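Local atomic coordinates of beta-galactosidase (Marinomonas sp. ef1, PDB entry 6Y2K), a protein that hydrolyses terminal beta-D-galactose residues from beta-galactosides as a cold-active, hexameric family GH42 glycosidase from an Antarctic marine bacterium. Residues T74-M88 and F100-Y113. Sequence-based numbering, arbitrary orientation.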
# COMPACT_ATOMS: atom_id res chain seq x y z
N THR A 74 7.66 42.16 34.17
CA THR A 74 9.05 42.10 33.73
C THR A 74 9.32 41.25 32.48
O THR A 74 10.44 41.26 31.96
CB THR A 74 9.97 41.63 34.88
OG1 THR A 74 9.51 40.38 35.39
CG2 THR A 74 9.98 42.64 36.01
N ALA A 75 8.31 40.54 31.98
CA ALA A 75 8.43 39.76 30.74
C ALA A 75 8.54 40.64 29.52
O ALA A 75 9.14 40.23 28.51
CB ALA A 75 7.25 38.81 30.58
N THR A 76 7.94 41.83 29.59
CA THR A 76 7.83 42.74 28.46
C THR A 76 8.21 44.18 28.87
O THR A 76 7.34 45.04 28.96
CB THR A 76 6.41 42.70 27.86
OG1 THR A 76 5.43 42.70 28.90
CG2 THR A 76 6.22 41.45 27.03
N PRO A 77 9.51 44.44 29.10
CA PRO A 77 9.92 45.81 29.40
C PRO A 77 9.79 46.74 28.18
O PRO A 77 9.84 46.25 27.04
CB PRO A 77 11.39 45.66 29.83
CG PRO A 77 11.86 44.43 29.12
CD PRO A 77 10.66 43.51 29.09
N PRO A 78 9.60 48.06 28.41
CA PRO A 78 9.34 48.96 27.28
C PRO A 78 10.58 49.28 26.45
O PRO A 78 11.70 49.08 26.91
CB PRO A 78 8.82 50.25 27.95
CG PRO A 78 8.76 49.99 29.42
CD PRO A 78 9.59 48.77 29.70
N LYS A 79 10.36 49.80 25.24
CA LYS A 79 11.45 50.08 24.31
C LYS A 79 12.43 51.14 24.83
O LYS A 79 13.64 51.02 24.62
CB LYS A 79 10.90 50.52 22.95
CG LYS A 79 11.95 50.71 21.85
CD LYS A 79 12.95 49.55 21.75
CE LYS A 79 13.46 49.38 20.32
NZ LYS A 79 14.13 50.61 19.81
N TRP A 80 11.91 52.16 25.53
CA TRP A 80 12.81 53.16 26.13
C TRP A 80 13.82 52.52 27.09
O TRP A 80 14.97 52.94 27.15
CB TRP A 80 12.03 54.30 26.82
CG TRP A 80 11.19 53.92 28.00
CD1 TRP A 80 9.84 53.81 28.02
CD2 TRP A 80 11.64 53.64 29.34
NE1 TRP A 80 9.41 53.47 29.28
CE2 TRP A 80 10.49 53.36 30.11
CE3 TRP A 80 12.89 53.61 29.97
CZ2 TRP A 80 10.56 53.04 31.47
CZ3 TRP A 80 12.96 53.29 31.32
CH2 TRP A 80 11.80 53.01 32.05
N LEU A 81 13.40 51.49 27.81
CA LEU A 81 14.28 50.79 28.76
C LEU A 81 15.32 49.94 28.01
O LEU A 81 16.50 49.96 28.35
CB LEU A 81 13.43 49.96 29.74
CG LEU A 81 14.11 49.33 30.96
CD1 LEU A 81 13.09 49.06 32.06
CD2 LEU A 81 14.84 48.04 30.60
N VAL A 82 14.87 49.21 26.99
CA VAL A 82 15.77 48.45 26.11
C VAL A 82 16.85 49.36 25.50
O VAL A 82 18.03 49.01 25.51
CB VAL A 82 14.98 47.70 24.99
CG1 VAL A 82 15.92 47.10 23.94
CG2 VAL A 82 14.09 46.61 25.60
N ASP A 83 16.44 50.52 24.99
CA ASP A 83 17.37 51.46 24.38
C ASP A 83 18.41 51.98 25.38
O ASP A 83 19.56 52.23 25.00
CB ASP A 83 16.62 52.64 23.74
CG ASP A 83 15.83 52.25 22.49
OD1 ASP A 83 16.09 51.17 21.91
OD2 ASP A 83 14.95 53.03 22.07
N ARG A 84 18.02 52.13 26.64
CA ARG A 84 18.95 52.51 27.71
C ARG A 84 19.94 51.42 28.12
O ARG A 84 21.00 51.74 28.65
CB ARG A 84 18.19 52.95 28.96
CG ARG A 84 17.58 54.32 28.85
CD ARG A 84 16.85 54.68 30.14
NE ARG A 84 16.53 56.10 30.16
CZ ARG A 84 16.22 56.79 31.26
NH1 ARG A 84 16.16 56.21 32.46
NH2 ARG A 84 15.97 58.09 31.14
N HIS A 85 19.59 50.15 27.90
CA HIS A 85 20.40 49.02 28.35
C HIS A 85 20.61 48.00 27.24
O HIS A 85 20.09 46.89 27.32
CB HIS A 85 19.73 48.36 29.56
CG HIS A 85 19.48 49.29 30.71
ND1 HIS A 85 20.50 49.75 31.52
CD2 HIS A 85 18.34 49.86 31.17
CE1 HIS A 85 19.99 50.55 32.44
NE2 HIS A 85 18.68 50.63 32.26
N PRO A 86 21.40 48.35 26.21
CA PRO A 86 21.66 47.40 25.10
C PRO A 86 22.27 46.06 25.53
O PRO A 86 22.02 45.04 24.87
CB PRO A 86 22.62 48.17 24.18
CG PRO A 86 23.19 49.26 25.03
CD PRO A 86 22.12 49.62 26.01
N SER A 87 23.04 46.06 26.61
CA SER A 87 23.60 44.82 27.16
C SER A 87 22.56 43.85 27.78
O SER A 87 22.92 42.72 28.13
CB SER A 87 24.67 45.13 28.22
OG SER A 87 24.09 45.65 29.41
N MET A 88 21.31 44.30 27.94
CA MET A 88 20.24 43.42 28.44
C MET A 88 19.73 42.43 27.39
O MET A 88 19.13 41.43 27.76
CB MET A 88 19.05 44.23 29.00
CG MET A 88 18.02 44.70 27.99
SD MET A 88 16.78 45.80 28.70
CE MET A 88 15.47 44.62 29.02
N PHE A 100 13.64 43.77 20.59
CA PHE A 100 12.30 44.30 20.88
C PHE A 100 11.35 44.14 19.69
O PHE A 100 11.78 44.14 18.52
CB PHE A 100 12.42 45.78 21.26
CG PHE A 100 11.15 46.40 21.79
CD1 PHE A 100 10.85 46.38 23.15
CD2 PHE A 100 10.26 47.02 20.92
CE1 PHE A 100 9.68 46.94 23.63
CE2 PHE A 100 9.07 47.58 21.41
CZ PHE A 100 8.79 47.54 22.76
N GLY A 101 10.05 44.07 20.00
CA GLY A 101 8.98 43.97 19.02
C GLY A 101 8.02 42.81 19.23
O GLY A 101 6.99 42.72 18.53
N SER A 102 8.37 41.92 20.17
CA SER A 102 7.54 40.79 20.58
C SER A 102 7.53 40.79 22.12
O SER A 102 7.08 41.78 22.72
CB SER A 102 8.05 39.48 19.94
OG SER A 102 9.34 39.10 20.39
N ARG A 103 8.01 39.72 22.75
CA ARG A 103 8.11 39.66 24.21
C ARG A 103 9.34 38.86 24.63
O ARG A 103 9.97 38.22 23.79
CB ARG A 103 6.83 39.04 24.83
CG ARG A 103 6.47 37.64 24.35
CD ARG A 103 5.29 37.07 25.12
NE ARG A 103 4.86 35.77 24.60
CZ ARG A 103 3.74 35.13 24.95
NH1 ARG A 103 2.87 35.66 25.83
NH2 ARG A 103 3.47 33.95 24.40
N ARG A 104 9.66 38.92 25.92
CA ARG A 104 10.77 38.19 26.54
C ARG A 104 12.16 38.60 26.00
O ARG A 104 13.10 37.79 25.97
CB ARG A 104 10.55 36.67 26.44
CG ARG A 104 9.31 36.16 27.19
CD ARG A 104 9.53 34.73 27.70
NE ARG A 104 10.75 34.73 28.48
CZ ARG A 104 10.84 35.19 29.72
NH1 ARG A 104 9.77 35.61 30.40
NH2 ARG A 104 12.02 35.21 30.31
N HIS A 105 12.29 39.88 25.67
CA HIS A 105 13.53 40.46 25.11
C HIS A 105 14.52 40.88 26.22
O HIS A 105 14.78 42.06 26.44
CB HIS A 105 13.22 41.64 24.17
CG HIS A 105 12.05 42.47 24.61
ND1 HIS A 105 10.77 42.19 24.20
CD2 HIS A 105 11.96 43.52 25.47
CE1 HIS A 105 9.94 43.05 24.76
NE2 HIS A 105 10.64 43.87 25.53
N TYR A 106 15.05 39.88 26.92
CA TYR A 106 16.16 40.07 27.84
C TYR A 106 16.86 38.75 28.08
O TYR A 106 16.26 37.68 27.94
CB TYR A 106 15.68 40.66 29.18
CG TYR A 106 14.74 39.78 30.00
CD1 TYR A 106 15.24 38.83 30.90
CD2 TYR A 106 13.36 39.93 29.90
CE1 TYR A 106 14.39 38.04 31.66
CE2 TYR A 106 12.50 39.13 30.65
CZ TYR A 106 13.02 38.19 31.54
OH TYR A 106 12.16 37.42 32.29
N THR A 107 18.13 38.82 28.45
CA THR A 107 18.82 37.67 29.02
C THR A 107 18.74 37.75 30.54
O THR A 107 18.92 38.83 31.12
CB THR A 107 20.28 37.49 28.57
OG1 THR A 107 20.92 36.54 29.44
CG2 THR A 107 21.08 38.81 28.57
N PHE A 108 18.48 36.60 31.16
CA PHE A 108 18.45 36.46 32.63
C PHE A 108 19.79 36.83 33.29
O PHE A 108 19.83 37.11 34.50
CB PHE A 108 18.10 35.02 33.02
CG PHE A 108 16.68 34.62 32.72
CD1 PHE A 108 15.67 34.92 33.62
CD2 PHE A 108 16.35 33.93 31.55
CE1 PHE A 108 14.36 34.55 33.38
CE2 PHE A 108 15.04 33.56 31.30
CZ PHE A 108 14.04 33.87 32.21
N ALA A 109 20.88 36.80 32.52
CA ALA A 109 22.21 37.15 33.04
C ALA A 109 22.46 38.66 33.17
O ALA A 109 23.44 39.05 33.80
CB ALA A 109 23.31 36.54 32.17
N SER A 110 21.58 39.48 32.59
CA SER A 110 21.78 40.93 32.57
C SER A 110 21.61 41.52 33.96
O SER A 110 20.51 41.54 34.50
CB SER A 110 20.78 41.61 31.63
OG SER A 110 20.93 43.02 31.68
N LEU A 111 22.70 42.03 34.53
CA LEU A 111 22.65 42.66 35.85
C LEU A 111 21.96 44.03 35.80
O LEU A 111 21.26 44.41 36.75
CB LEU A 111 24.06 42.76 36.43
CG LEU A 111 24.82 41.44 36.57
CD1 LEU A 111 26.18 41.68 37.21
CD2 LEU A 111 24.03 40.41 37.38
N GLU A 112 22.13 44.74 34.68
CA GLU A 112 21.44 46.01 34.48
C GLU A 112 19.92 45.83 34.48
O GLU A 112 19.21 46.59 35.15
CB GLU A 112 21.90 46.71 33.19
CG GLU A 112 23.35 47.20 33.21
CD GLU A 112 23.73 48.06 32.00
OE1 GLU A 112 22.83 48.55 31.27
OE2 GLU A 112 24.94 48.27 31.77
N TYR A 113 19.41 44.83 33.76
CA TYR A 113 17.96 44.62 33.75
C TYR A 113 17.46 44.12 35.11
O TYR A 113 16.37 44.48 35.53
CB TYR A 113 17.49 43.68 32.62
CG TYR A 113 15.98 43.58 32.54
CD1 TYR A 113 15.19 44.73 32.49
CD2 TYR A 113 15.33 42.34 32.53
CE1 TYR A 113 13.80 44.66 32.43
CE2 TYR A 113 13.94 42.25 32.46
CZ TYR A 113 13.19 43.42 32.42
OH TYR A 113 11.83 43.38 32.36
O HOH W 1 22.87 51.24 31.20
O HOH W 2 23.73 48.30 28.66
O HOH W 3 23.42 44.02 31.71
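Lys79 lays its aliphatic chain over one face of the Phe100 ring, CB standing 3.7 Å from the ring centroid in a CH-pi contact, while Pro77 O sits at that ring's edge. With CG anti to the backbone N (chi1 -174°) and a bend at chi2, Lys79 brings CD over the ring as well; its NZ forms salt bridges with Asp83 and Glu194 of the second subunit and donates to Glu192 O of that subunit. The His105 ring takes Phe100 CD1 on one face and points its edge at the same Pro77 O: NE2 donates in both ring and carbonyl planes, at 2.9 Å and nearly straight (169°). On the Tyr113 ring, Met88 CE rests over one face, 3.5 Å from CD1, and Thr74 O lies at the edge, accepting from Tyr113 OH at 2.6 Å. Tyr113 CE2 in turn lies over one face of Tyr106, toward the rim, and Pro77 CB touches Tyr113 CE1 (3.7 Å). Glu112 meets the His85 ring at its edge: ND1 donates to OE1 at 2.6 Å, on its anti side but 27° out of the carboxylate plane. Two waters also donate to OE1, which would probably favour the charged carboxylate. Arg104 N to Ala75 O and Thr107 N to Met88 O join the backbones near both ends of segment 74-88. Thus the loop and helix 79-84 after strand 67-71, third in the TIM barrel, are fastened to the loop entering helix 111-128, with Trp39 of helix 39-42 and Phe222 of helix 205-233 packing against Tyr113.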